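Local coordinates for hypothetical conserved protein TTC0263 (Thermus thermophilus, PDB 2PL2) that is of unknown function but belongs to the tetratricopeptide repeat proteins, helical repeat folds that commonly serve as scaffolds for protein-protein binding, at residues 29-34 and 39-44; 87-90 and 94-97; 126-131 and 138-143. All blocks are in the same frame, centred on the assembly; numbering follows the deposited sequence.

Contact 1: residues 29-34 and 39-44; sequences ERALKE and PEALYW
Ala31 and Leu32, near the C-terminal end of helix 21-32, meet Ala41 and Leu42, on the first turn of helix 39-51, through apolar contacts alone; no hydrogen bond crosses the interface. The backbones come nearest at the two alanines, whose CA atoms are 6.3 Å apart. Both methyls point at the facing helix, and Ala31 CB touches Ala41 CB at 4.0 Å. Beside this pair, Leu32 reaches across with one branch. With CG anti to the carbonyl carbon (chi1 -67°), the fork faces helix 39-51, and its CD2 branch comes within 3.6 Å of Ala41 CB. The same methyl also touches the fork of Leu42, with CG of Leu42 4.1 Å from CD2 of Leu32, so that CD2 sits against both Ala41 and Leu42. The small alanines let the helices approach closely, while the leucines pack beside them; Leu32 also touches Leu45, and Leu42 touches Asn61 of helix 55-68.

Within helix 39-51, Tyr43 CE2 stands 3.6 Å above the plane of the Trp44 ring, over its centre; Trp44 also meets Phe28 of helix 21-32 and, edge to face, Tyr16 of helix 6-17.

Main-chain bonds set the start of the helix: Tyr43 N donates to Pro39 O, and Trp44 N to Glu40 O. Antiparallel helices joined by a short turn, with small residues at their closest approach, are characteristic of the tetratricopeptide repeat fold.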
# COMPACT_ATOMS: atom_id res chain seq x y z
N GLU A 29 -3.21 -4.38 19.21
CA GLU A 29 -4.52 -4.26 19.81
C GLU A 29 -4.46 -4.96 21.17
O GLU A 29 -4.95 -4.43 22.17
CB GLU A 29 -5.58 -4.85 18.88
CG GLU A 29 -5.65 -4.07 17.58
CD GLU A 29 -6.57 -4.66 16.52
OE1 GLU A 29 -6.60 -5.90 16.38
OE2 GLU A 29 -7.23 -3.87 15.81
N ARG A 30 -3.81 -6.12 21.22
CA ARG A 30 -3.66 -6.84 22.48
C ARG A 30 -2.81 -6.01 23.44
O ARG A 30 -2.93 -6.13 24.65
CB ARG A 30 -2.98 -8.19 22.23
CG ARG A 30 -3.88 -9.24 21.60
CD ARG A 30 -3.07 -10.45 21.13
NE ARG A 30 -2.17 -10.94 22.17
CZ ARG A 30 -1.26 -11.89 21.99
NH1 ARG A 30 -1.12 -12.47 20.80
NH2 ARG A 30 -0.47 -12.25 23.00
N ALA A 31 -1.96 -5.16 22.87
CA ALA A 31 -1.07 -4.30 23.65
C ALA A 31 -1.91 -3.24 24.33
O ALA A 31 -1.62 -2.82 25.45
CB ALA A 31 -0.04 -3.64 22.73
N LEU A 32 -2.95 -2.80 23.63
CA LEU A 32 -3.85 -1.79 24.15
C LEU A 32 -4.83 -2.37 25.17
O LEU A 32 -5.13 -1.73 26.17
CB LEU A 32 -4.60 -1.17 23.00
CG LEU A 32 -3.67 -0.37 22.10
CD1 LEU A 32 -4.38 -0.07 20.80
CD2 LEU A 32 -3.25 0.92 22.82
N LYS A 33 -5.33 -3.58 24.94
CA LYS A 33 -6.26 -4.18 25.88
C LYS A 33 -5.59 -4.38 27.23
O LYS A 33 -6.26 -4.64 28.22
CB LYS A 33 -6.80 -5.52 25.36
CG LYS A 33 -7.89 -6.11 26.24
CD LYS A 33 -8.52 -7.37 25.64
CE LYS A 33 -9.41 -7.08 24.42
NZ LYS A 33 -10.71 -6.43 24.76
N GLU A 34 -4.26 -4.26 27.27
CA GLU A 34 -3.54 -4.43 28.52
C GLU A 34 -3.18 -3.08 29.12
O GLU A 34 -3.08 -2.94 30.34
CB GLU A 34 -2.25 -5.23 28.31
CG GLU A 34 -2.44 -6.71 27.95
CD GLU A 34 -3.27 -7.50 28.96
OE1 GLU A 34 -3.02 -7.41 30.18
OE2 GLU A 34 -4.18 -8.22 28.52
N PRO A 39 0.71 5.59 24.74
CA PRO A 39 0.90 6.25 23.45
C PRO A 39 1.76 5.45 22.45
O PRO A 39 1.52 5.50 21.24
CB PRO A 39 1.54 7.58 23.84
CG PRO A 39 2.34 7.22 25.03
CD PRO A 39 1.40 6.33 25.81
N GLU A 40 2.75 4.72 22.96
CA GLU A 40 3.62 3.93 22.11
C GLU A 40 2.83 2.86 21.34
O GLU A 40 3.04 2.69 20.14
CB GLU A 40 4.74 3.28 22.91
CG GLU A 40 5.64 2.40 22.05
CD GLU A 40 6.94 2.02 22.74
OE1 GLU A 40 6.92 1.66 23.94
OE2 GLU A 40 7.99 2.07 22.06
N ALA A 41 1.92 2.16 22.02
CA ALA A 41 1.11 1.16 21.33
C ALA A 41 0.20 1.85 20.30
O ALA A 41 0.10 1.38 19.16
CB ALA A 41 0.28 0.36 22.33
N LEU A 42 -0.43 2.96 20.70
CA LEU A 42 -1.33 3.74 19.83
C LEU A 42 -0.58 4.26 18.62
O LEU A 42 -1.12 4.37 17.52
CB LEU A 42 -1.91 4.95 20.57
CG LEU A 42 -3.07 4.84 21.56
CD1 LEU A 42 -3.31 6.21 22.20
CD2 LEU A 42 -4.32 4.37 20.83
N TYR A 43 0.67 4.63 18.85
CA TYR A 43 1.53 5.14 17.79
C TYR A 43 1.74 4.02 16.76
O TYR A 43 1.47 4.20 15.57
CB TYR A 43 2.89 5.57 18.35
CG TYR A 43 3.99 5.62 17.31
CD1 TYR A 43 4.03 6.63 16.35
CD2 TYR A 43 4.99 4.65 17.28
CE1 TYR A 43 5.04 6.68 15.39
CE2 TYR A 43 6.00 4.68 16.33
CZ TYR A 43 6.02 5.70 15.38
OH TYR A 43 7.03 5.72 14.44
N TRP A 44 2.22 2.87 17.23
CA TRP A 44 2.47 1.74 16.35
C TRP A 44 1.18 1.26 15.69
O TRP A 44 1.17 0.95 14.50
CB TRP A 44 3.14 0.61 17.10
CG TRP A 44 4.60 0.85 17.29
CD1 TRP A 44 5.25 1.09 18.46
CD2 TRP A 44 5.59 0.91 16.26
NE1 TRP A 44 6.59 1.30 18.23
CE2 TRP A 44 6.82 1.20 16.88
CE3 TRP A 44 5.55 0.75 14.87
CZ2 TRP A 44 8.01 1.33 16.16
CZ3 TRP A 44 6.74 0.89 14.15
CH2 TRP A 44 7.95 1.18 14.80

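Contact 2: residues 87-90 and 94-97; sequences YRQA and ERGK
The interhelical turn that brings Tyr87 and Ala90 against Gly96 is part of the tetratricopeptide repeat solenoid: helix 73-88 ends here and the chain turns back into helix 93-113. Glycine at position 96 allows a very close approach, with the CA atoms of Tyr87 and Gly96 4.4 Å apart. No CB stands between the two backbones, and the Tyr87 ring can lie directly beside the glycine main chain. With CG anti to the backbone N (chi1 157°), the tyrosine turns its edge to the peptide that follows Gly96; the carbonyl carbon of Gly96 is in the ring plane, and the nitrogen of Lys97 lies near it. Ala90 CB also approaches Gly96 CA, but the methyl is crowded against its own turn in the model and its exact place is doubtful.

Gln89 OE1 lies over one face of the Arg95 guanidinium, 4.3 Å from NH2 of Arg95, too far for a hydrogen bond; Arg95 NE is instead bonded to Tyr99 OH. The turn also borders the second subunit, where Arg88 packs on Leu52 and Gln89 on Gly53 of that chain. Tyr87 CD1 makes the closest approach of the ring to the glycine, 3.5 Å from Gly96 O.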
# COMPACT_ATOMS: atom_id res chain seq x y z
N TYR A 87 -4.59 13.38 1.29
CA TYR A 87 -4.27 14.27 0.17
C TYR A 87 -4.26 13.53 -1.16
O TYR A 87 -4.68 14.07 -2.18
CB TYR A 87 -2.91 14.93 0.35
CG TYR A 87 -2.30 15.38 -0.96
CD1 TYR A 87 -2.83 16.47 -1.65
CD2 TYR A 87 -1.25 14.66 -1.56
CE1 TYR A 87 -2.32 16.84 -2.90
CE2 TYR A 87 -0.75 15.02 -2.80
CZ TYR A 87 -1.29 16.11 -3.47
OH TYR A 87 -0.81 16.48 -4.70
N ARG A 88 -3.72 12.31 -1.16
CA ARG A 88 -3.66 11.52 -2.38
C ARG A 88 -5.08 11.16 -2.74
O ARG A 88 -5.47 11.20 -3.91
CB ARG A 88 -2.83 10.25 -2.14
CG ARG A 88 -1.38 10.50 -1.75
CD ARG A 88 -0.60 9.21 -1.57
NE ARG A 88 0.80 9.44 -1.23
CZ ARG A 88 1.68 10.06 -2.02
NH1 ARG A 88 1.30 10.52 -3.21
NH2 ARG A 88 2.93 10.23 -1.61
N GLN A 89 -5.86 10.83 -1.71
CA GLN A 89 -7.26 10.45 -1.85
C GLN A 89 -8.13 11.70 -2.04
O GLN A 89 -9.35 11.62 -2.11
CB GLN A 89 -7.69 9.67 -0.60
CG GLN A 89 -9.17 9.44 -0.42
CD GLN A 89 -9.68 9.96 0.91
OE1 GLN A 89 -9.72 11.17 1.13
NE2 GLN A 89 -10.06 9.06 1.80
N ALA A 90 -7.47 12.86 -2.13
CA ALA A 90 -8.17 14.12 -2.30
C ALA A 90 -9.14 14.12 -3.47
O ALA A 90 -8.74 14.14 -4.63
CB ALA A 90 -7.17 15.25 -2.48
N GLU A 94 -8.19 21.29 -4.67
CA GLU A 94 -7.96 22.26 -3.61
C GLU A 94 -8.20 21.63 -2.25
O GLU A 94 -7.60 22.02 -1.25
CB GLU A 94 -8.87 23.48 -3.81
CG GLU A 94 -10.33 23.14 -3.99
CD GLU A 94 -11.12 24.26 -4.64
OE1 GLU A 94 -10.73 24.69 -5.76
OE2 GLU A 94 -12.12 24.72 -4.05
N ARG A 95 -9.08 20.63 -2.21
CA ARG A 95 -9.37 19.94 -0.97
C ARG A 95 -8.09 19.29 -0.48
O ARG A 95 -7.83 19.23 0.72
CB ARG A 95 -10.45 18.87 -1.20
CG ARG A 95 -10.69 17.97 0.00
CD ARG A 95 -11.64 16.83 -0.32
NE ARG A 95 -11.80 15.92 0.81
CZ ARG A 95 -12.65 14.91 0.83
NH1 ARG A 95 -13.43 14.67 -0.21
NH2 ARG A 95 -12.74 14.13 1.90
N GLY A 96 -7.28 18.81 -1.42
CA GLY A 96 -6.02 18.16 -1.08
C GLY A 96 -4.99 19.09 -0.46
O GLY A 96 -4.33 18.73 0.51
N LYS A 97 -4.85 20.29 -1.01
CA LYS A 97 -3.89 21.25 -0.49
C LYS A 97 -4.09 21.50 1.00
O LYS A 97 -3.12 21.55 1.75
CB LYS A 97 -4.00 22.58 -1.23
CG LYS A 97 -3.13 23.67 -0.60
CD LYS A 97 -2.98 24.89 -1.51
CE LYS A 97 -1.99 25.88 -0.91
NZ LYS A 97 -1.66 26.99 -1.84

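Contact 3: residues 126-131 and 138-143; sequences LVYALL and EASLKQ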
# COMPACT_ATOMS: atom_id res chain seq x y z
N LEU A 126 8.90 15.55 1.90
CA LEU A 126 7.93 14.79 1.12
C LEU A 126 6.64 15.59 0.98
O LEU A 126 5.94 15.48 -0.03
CB LEU A 126 7.65 13.45 1.80
CG LEU A 126 6.88 12.38 1.02
CD1 LEU A 126 6.83 11.09 1.85
CD2 LEU A 126 5.47 12.86 0.70
N VAL A 127 6.34 16.40 1.99
CA VAL A 127 5.13 17.22 1.97
C VAL A 127 5.29 18.43 1.06
O VAL A 127 4.37 18.78 0.32
CB VAL A 127 4.76 17.69 3.40
CG1 VAL A 127 3.59 18.67 3.35
CG2 VAL A 127 4.39 16.48 4.26
N TYR A 128 6.46 19.07 1.10
CA TYR A 128 6.71 20.21 0.22
C TYR A 128 6.65 19.78 -1.24
O TYR A 128 6.20 20.54 -2.10
CB TYR A 128 8.07 20.83 0.51
CG TYR A 128 8.09 21.76 1.69
CD1 TYR A 128 7.19 22.82 1.79
CD2 TYR A 128 9.03 21.59 2.70
CE1 TYR A 128 7.23 23.70 2.86
CE2 TYR A 128 9.08 22.47 3.77
CZ TYR A 128 8.17 23.52 3.85
OH TYR A 128 8.23 24.37 4.92
N ALA A 129 7.13 18.57 -1.52
CA ALA A 129 7.12 18.05 -2.88
C ALA A 129 5.67 17.88 -3.36
O ALA A 129 5.31 18.34 -4.45
CB ALA A 129 7.85 16.71 -2.94
N LEU A 130 4.84 17.23 -2.56
CA LEU A 130 3.44 17.04 -2.92
C LEU A 130 2.79 18.39 -3.16
O LEU A 130 1.82 18.50 -3.91
CB LEU A 130 2.70 16.29 -1.80
CG LEU A 130 3.24 14.88 -1.55
CD1 LEU A 130 2.60 14.27 -0.32
CD2 LEU A 130 2.97 14.01 -2.78
N LEU A 131 3.34 19.42 -2.51
CA LEU A 131 2.84 20.78 -2.66
C LEU A 131 3.47 21.42 -3.90
O LEU A 131 3.26 22.59 -4.18
CB LEU A 131 3.18 21.63 -1.43
CG LEU A 131 2.35 21.49 -0.15
CD1 LEU A 131 3.09 22.15 1.00
CD2 LEU A 131 0.98 22.11 -0.34
N GLU A 138 13.88 20.00 -1.25
CA GLU A 138 15.29 19.64 -1.30
C GLU A 138 16.03 20.04 -0.03
O GLU A 138 16.78 19.25 0.56
CB GLU A 138 15.94 20.30 -2.53
CG GLU A 138 17.46 20.11 -2.64
CD GLU A 138 18.04 20.64 -3.95
OE1 GLU A 138 19.25 20.44 -4.18
OE2 GLU A 138 17.29 21.26 -4.74
N ALA A 139 15.81 21.28 0.40
CA ALA A 139 16.42 21.80 1.61
C ALA A 139 16.05 20.94 2.83
O ALA A 139 16.91 20.63 3.67
CB ALA A 139 15.97 23.24 1.83
N SER A 140 14.78 20.55 2.93
CA SER A 140 14.32 19.73 4.05
C SER A 140 14.95 18.35 3.97
O SER A 140 15.41 17.81 4.98
CB SER A 140 12.80 19.59 4.02
OG SER A 140 12.19 20.83 3.76
N LEU A 141 14.96 17.78 2.77
CA LEU A 141 15.56 16.46 2.58
C LEU A 141 17.06 16.51 2.85
O LEU A 141 17.60 15.64 3.54
CB LEU A 141 15.27 15.94 1.18
CG LEU A 141 13.80 15.60 0.96
CD1 LEU A 141 13.61 14.89 -0.38
CD2 LEU A 141 13.30 14.70 2.09
N LYS A 142 17.72 17.53 2.33
CA LYS A 142 19.15 17.67 2.57
C LYS A 142 19.33 17.82 4.06
O LYS A 142 20.27 17.28 4.65
CB LYS A 142 19.71 18.89 1.83
CG LYS A 142 19.78 18.65 0.34
CD LYS A 142 20.61 19.66 -0.40
CE LYS A 142 20.73 19.24 -1.87
NZ LYS A 142 21.55 20.18 -2.70
N GLN A 143 18.41 18.55 4.68
CA GLN A 143 18.45 18.76 6.12
C GLN A 143 18.34 17.38 6.76
O GLN A 143 19.16 17.01 7.60
CB GLN A 143 17.28 19.64 6.56
CG GLN A 143 17.63 20.71 7.57
CD GLN A 143 18.33 20.16 8.79
OE1 GLN A 143 19.45 19.64 8.70
NE2 GLN A 143 17.68 20.27 9.95
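Tyr128 turns the edge of its ring to Ser140, whose hydroxyl oxygen lies near the ring plane beside CD2 and CE2. Ser140 OG is 3.4 Å from Tyr128 CD2 and 3.5 Å from Tyr128 CE2, so the oxygen sits almost evenly between two ring carbons, in van der Waals contact. Both side chains start out toward the facing helix, and in each the first side-chain atom beyond CB is anti to the carbonyl carbon. For Ser140 (chi1 -45°) this lays OG back along its own helix, where it is hydrogen-bonded to Lys136 O; the buried hydroxyl is thus satisfied by main chain one turn earlier. Leu141 adds a looser contact, its CD2 reaching to 4.5 Å from Leu126 N.

Away from the interface, Lys142 NZ forms a salt bridge with Glu138 OE1 at 2.7 Å, approaching on the anti side and 21° out of the carboxylate plane. The same oxygen pairs with Arg166, which probably favours a charged carboxylate.

The pair joins helix 118-130 to helix 134-147. Val127 and Leu130 pack on helix 73-88, and Val127 and Tyr128 on helix 93-113, while Leu141 rests on Ala156 and Leu160 of helix 151-164.

The three contacts follow one another along the chain without interleaving, each joining two helices consecutive in sequence. Contact 1 stands apart: its centre is about 29 Å from that of contact 2 and about 31 Å from that of contact 3, on the opposite side of the chain's centre. Contacts 2 and 3 are closer, with centres about 18 Å apart, and they touch where Tyr87 and Arg88 pack on Leu130. Helices 93-113 and 118-130, one from each contact, are neighbours in sequence. Packing between successive helices thus recurs along the solenoid, as expected of a tetratricopeptide repeat protein, and contact 2 also borders the second subunit.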